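Local coordinates for protein Hth-type dhaklm operon transcriptional activator DHAS (Lactococcus lactis, PDB 2IU5) that activates transcription of the dhaKLM operon in complex with DhaQ upon activation by dihydroxyacetone, binding an inverted repeat that partly overlaps the -35 promoter sequence, at residues 31-39 and 50-61. The protein carries 1 engineered substitution. Sequence-based numbering, arbitrary orientation.
Sequences YHQISVSDI and FYNYFQNQEELL
V36 and Q57, whose CA atoms lie 7.0 Å apart, bring the first turns of helices 36-43 and 57-73 together. S35 and D38 form a capping box at the first helix, and N56 OD1 caps the second by accepting from E59 N. The Q57 chain bends at chi2 (96°), which carries its amide back to the loop before helix 36-43; there NE2 donates to I34 O at 2.9 Å, nearly straight (167°), in the carbonyl plane and on a lone pair. The Q57 CG methylene packs against I39 CD1, which also meets L60 CD2 tip to tip at 4.1 Å. V36 CG1 sits over one face of the F50 ring, 3.9 Å from its centroid, and the Y51 hydroxyl comes against both V36 methyls. Farther along, Y31 CE1 touches L61 CD1 at 3.6 Å, and Y31 OH lies against E58 CG. I39 and L61 also touch F22 of helix 13-28, in the apolar core of the TetR-type DNA-binding domain. With an alanine at Q57, I34 O would probably lose this donor, and I39 CD1 the methylene it packs on. One side-chain-to-backbone hydrogen bond amid apolar contacts thus joins the residue just before the predicted helix-turn-helix motif to the start of helix 57-73.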
loop_
_atom_site.group_PDB
_atom_site.type_symbol
_atom_site.label_atom_id
_atom_site.label_comp_id
_atom_site.label_asym_id
_atom_site.label_seq_id
_atom_site.Cartn_x
_atom_site.Cartn_y
_atom_site.Cartn_z
ATOM N N TYR A 31 -2.776 -12.572 22.891
ATOM C CA TYR A 31 -1.680 -13.393 22.457
ATOM C C TYR A 31 -0.741 -13.832 23.588
ATOM O O TYR A 31 -0.428 -15.014 23.720
ATOM C CB TYR A 31 -0.879 -12.654 21.389
ATOM C CG TYR A 31 0.501 -13.222 21.184
ATOM C CD1 TYR A 31 0.694 -14.418 20.497
ATOM C CD2 TYR A 31 1.618 -12.560 21.678
ATOM C CE1 TYR A 31 1.969 -14.943 20.305
ATOM C CE2 TYR A 31 2.891 -13.077 21.495
ATOM C CZ TYR A 31 3.060 -14.257 20.814
ATOM O OH TYR A 31 4.327 -14.775 20.628
ATOM N N HIS A 32 -0.285 -12.883 24.393
ATOM C CA HIS A 32 0.744 -13.221 25.366
ATOM C C HIS A 32 0.191 -14.011 26.541
ATOM O O HIS A 32 0.961 -14.551 27.324
ATOM C CB HIS A 32 1.431 -11.966 25.910
ATOM C CG HIS A 32 0.481 -10.994 26.546
ATOM N ND1 HIS A 32 -0.388 -10.205 25.820
ATOM C CD2 HIS A 32 0.270 -10.698 27.850
ATOM C CE1 HIS A 32 -1.091 -9.459 26.660
ATOM N NE2 HIS A 32 -0.714 -9.739 27.895
ATOM N N GLN A 33 -1.135 -14.079 26.662
ATOM C CA GLN A 33 -1.770 -14.844 27.736
ATOM C C GLN A 33 -2.146 -16.254 27.302
ATOM O O GLN A 33 -2.825 -16.986 28.042
ATOM C CB GLN A 33 -2.978 -14.078 28.306
ATOM C CG GLN A 33 -2.530 -12.793 29.036
ATOM C CD GLN A 33 -3.619 -11.827 29.457
ATOM O OE1 GLN A 33 -4.526 -11.501 28.681
ATOM N NE2 GLN A 33 -3.533 -11.348 30.700
ATOM N N ILE A 34 -1.714 -16.646 26.103
ATOM C CA ILE A 34 -1.854 -18.014 25.638
ATOM C C ILE A 34 -0.551 -18.787 25.812
ATOM O O ILE A 34 0.413 -18.533 25.096
ATOM C CB ILE A 34 -2.274 -18.043 24.141
ATOM C CG1 ILE A 34 -3.626 -17.362 23.961
ATOM C CG2 ILE A 34 -2.340 -19.478 23.635
ATOM C CD1 ILE A 34 -3.794 -16.916 22.523
ATOM N N SER A 35 -0.509 -19.723 26.754
ATOM C CA SER A 35 0.734 -20.477 26.963
ATOM C C SER A 35 0.756 -21.723 26.097
ATOM O O SER A 35 -0.268 -22.136 25.561
ATOM C CB SER A 35 0.813 -20.930 28.421
ATOM O OG SER A 35 -0.291 -21.780 28.690
ATOM N N VAL A 36 1.928 -22.344 25.950
ATOM C CA VAL A 36 1.995 -23.650 25.311
ATOM C C VAL A 36 1.088 -24.664 26.008
ATOM O O VAL A 36 0.412 -25.468 25.366
ATOM C CB VAL A 36 3.430 -24.160 25.235
ATOM C CG1 VAL A 36 3.455 -25.626 24.809
ATOM C CG2 VAL A 36 4.214 -23.316 24.236
ATOM N N SER A 37 1.067 -24.632 27.337
ATOM C CA SER A 37 0.134 -25.490 28.058
ATOM C C SER A 37 -1.305 -25.278 27.570
ATOM O O SER A 37 -2.017 -26.257 27.340
ATOM C CB SER A 37 0.256 -25.218 29.548
ATOM O OG SER A 37 1.586 -25.494 29.962
ATOM N N ASP A 38 -1.731 -24.017 27.415
ATOM C CA ASP A 38 -3.099 -23.721 26.969
ATOM C C ASP A 38 -3.339 -24.299 25.571
ATOM O O ASP A 38 -4.376 -24.925 25.312
ATOM C CB ASP A 38 -3.374 -22.210 26.906
ATOM C CG ASP A 38 -3.378 -21.534 28.254
ATOM O OD1 ASP A 38 -3.705 -22.211 29.263
ATOM O OD2 ASP A 38 -3.060 -20.311 28.310
ATOM N N ILE A 39 -2.379 -24.087 24.676
ATOM C CA ILE A 39 -2.511 -24.564 23.292
ATOM C C ILE A 39 -2.723 -26.063 23.265
ATOM O O ILE A 39 -3.600 -26.575 22.564
ATOM C CB ILE A 39 -1.278 -24.182 22.465
ATOM C CG1 ILE A 39 -1.274 -22.667 22.276
ATOM C CG2 ILE A 39 -1.316 -24.834 21.069
ATOM C CD1 ILE A 39 0.095 -22.131 21.787
ATOM N N PHE A 50 4.363 -30.761 21.703
ATOM C CA PHE A 50 4.518 -29.460 21.034
ATOM C C PHE A 50 5.958 -29.295 20.603
ATOM O O PHE A 50 6.234 -28.774 19.521
ATOM C CB PHE A 50 4.136 -28.357 22.020
ATOM C CG PHE A 50 4.265 -26.937 21.501
ATOM C CD1 PHE A 50 3.179 -26.306 20.903
ATOM C CD2 PHE A 50 5.464 -26.238 21.634
ATOM C CE1 PHE A 50 3.277 -24.999 20.431
ATOM C CE2 PHE A 50 5.564 -24.928 21.163
ATOM C CZ PHE A 50 4.490 -24.316 20.571
ATOM N N TYR A 51 6.886 -29.745 21.440
ATOM C CA TYR A 51 8.318 -29.498 21.217
ATOM C C TYR A 51 8.980 -30.401 20.185
ATOM O O TYR A 51 10.166 -30.246 19.833
ATOM C CB TYR A 51 9.008 -29.563 22.591
ATOM C CG TYR A 51 8.451 -28.440 23.421
ATOM C CD1 TYR A 51 8.889 -27.131 23.225
ATOM C CD2 TYR A 51 7.488 -28.680 24.389
ATOM C CE1 TYR A 51 8.369 -26.086 23.987
ATOM C CE2 TYR A 51 6.966 -27.640 25.153
ATOM C CZ TYR A 51 7.418 -26.353 24.942
ATOM O OH TYR A 51 6.913 -25.311 25.691
ATOM N N ASN A 52 8.218 -31.362 19.680
ATOM C CA ASN A 52 8.689 -32.097 18.518
ATOM C C ASN A 52 8.610 -31.191 17.302
ATOM O O ASN A 52 9.198 -31.513 16.272
ATOM C CB ASN A 52 7.831 -33.334 18.302
ATOM C CG ASN A 52 8.208 -34.466 19.242
ATOM O OD1 ASN A 52 7.347 -35.192 19.727
ATOM N ND2 ASN A 52 9.498 -34.615 19.499
ATOM N N TYR A 53 7.896 -30.072 17.419
ATOM C CA TYR A 53 7.555 -29.257 16.253
ATOM C C TYR A 53 7.903 -27.773 16.376
ATOM O O TYR A 53 8.318 -27.161 15.396
ATOM C CB TYR A 53 6.074 -29.395 15.917
ATOM C CG TYR A 53 5.656 -30.830 15.719
ATOM C CD1 TYR A 53 6.014 -31.522 14.567
ATOM C CD2 TYR A 53 4.908 -31.495 16.684
ATOM C CE1 TYR A 53 5.628 -32.848 14.388
ATOM C CE2 TYR A 53 4.519 -32.818 16.514
ATOM C CZ TYR A 53 4.879 -33.476 15.375
ATOM O OH TYR A 53 4.484 -34.792 15.222
ATOM N N PHE A 54 7.740 -27.193 17.561
ATOM C CA PHE A 54 7.930 -25.754 17.732
ATOM C C PHE A 54 8.605 -25.476 19.049
ATOM O O PHE A 54 8.362 -26.195 20.006
ATOM C CB PHE A 54 6.591 -25.035 17.747
ATOM C CG PHE A 54 5.747 -25.331 16.543
ATOM C CD1 PHE A 54 6.090 -24.800 15.308
ATOM C CD2 PHE A 54 4.624 -26.131 16.656
ATOM C CE1 PHE A 54 5.310 -25.075 14.190
ATOM C CE2 PHE A 54 3.842 -26.405 15.537
ATOM C CZ PHE A 54 4.198 -25.869 14.310
ATOM N N GLN A 55 9.440 -24.438 19.091
ATOM C CA GLN A 55 10.141 -24.082 20.319
ATOM C C GLN A 55 9.265 -23.226 21.239
ATOM O O GLN A 55 9.428 -23.232 22.462
ATOM C CB GLN A 55 11.428 -23.323 19.987
ATOM C CG GLN A 55 12.300 -23.064 21.194
ATOM C CD GLN A 55 13.600 -22.391 20.818
ATOM O OE1 GLN A 55 14.316 -22.828 19.903
ATOM N NE2 GLN A 55 13.920 -21.315 21.523
ATOM N N ASN A 56 8.340 -22.487 20.633
ATOM C CA ASN A 56 7.548 -21.510 21.343
ATOM C C ASN A 56 6.461 -20.962 20.430
ATOM O O ASN A 56 6.354 -21.363 19.265
ATOM C CB ASN A 56 8.432 -20.399 21.900
ATOM C CG ASN A 56 9.230 -19.683 20.805
ATOM O OD1 ASN A 56 8.647 -19.316 19.794
ATOM N ND2 ASN A 56 10.522 -19.487 21.003
ATOM N N GLN A 57 5.665 -20.054 20.970
ATOM C CA GLN A 57 4.521 -19.512 20.253
ATOM C C GLN A 57 4.927 -18.668 19.055
ATOM O O GLN A 57 4.165 -18.613 18.096
ATOM C CB GLN A 57 3.627 -18.722 21.199
ATOM C CG GLN A 57 3.081 -19.556 22.347
ATOM C CD GLN A 57 3.919 -19.420 23.611
ATOM O OE1 GLN A 57 5.148 -19.601 23.591
ATOM N NE2 GLN A 57 3.271 -19.093 24.728
ATOM N N GLU A 58 6.101 -18.034 19.103
ATOM C CA GLU A 58 6.581 -17.227 17.965
ATOM C C GLU A 58 6.861 -18.143 16.796
ATOM O O GLU A 58 6.504 -17.835 15.652
ATOM C CB GLU A 58 7.842 -16.461 18.328
ATOM C CG GLU A 58 7.542 -15.232 19.151
ATOM C CD GLU A 58 8.789 -14.485 19.564
ATOM O OE1 GLU A 58 9.890 -14.757 19.036
ATOM O OE2 GLU A 58 8.668 -13.600 20.443
ATOM N N GLU A 59 7.497 -19.271 17.074
ATOM C CA GLU A 59 7.726 -20.224 15.979
ATOM C C GLU A 59 6.415 -20.766 15.415
ATOM O O GLU A 59 6.317 -21.003 14.207
ATOM C CB GLU A 59 8.569 -21.408 16.453
ATOM C CG GLU A 59 10.029 -21.070 16.732
ATOM C CD GLU A 59 10.966 -22.288 16.657
ATOM O OE1 GLU A 59 10.512 -23.468 16.604
ATOM O OE2 GLU A 59 12.196 -22.052 16.656
ATOM N N LEU A 60 5.408 -20.977 16.259
ATOM C CA LEU A 60 4.125 -21.473 15.811
ATOM C C LEU A 60 3.481 -20.402 14.926
ATOM O O LEU A 60 2.946 -20.741 13.866
ATOM C CB LEU A 60 3.215 -21.814 17.009
ATOM C CG LEU A 60 1.836 -22.273 16.581
ATOM C CD1 LEU A 60 1.911 -23.490 15.619
ATOM C CD2 LEU A 60 1.036 -22.635 17.822
ATOM N N LEU A 61 3.541 -19.135 15.341
ATOM C CA LEU A 61 2.979 -18.046 14.517
ATOM C C LEU A 61 3.632 -18.023 13.148
ATOM O O LEU A 61 2.934 -17.946 12.129
ATOM C CB LEU A 61 3.180 -16.680 15.193
ATOM C CG LEU A 61 2.219 -16.268 16.306
ATOM C CD1 LEU A 61 2.692 -14.915 16.787
ATOM C CD2 LEU A 61 0.798 -16.167 15.708
#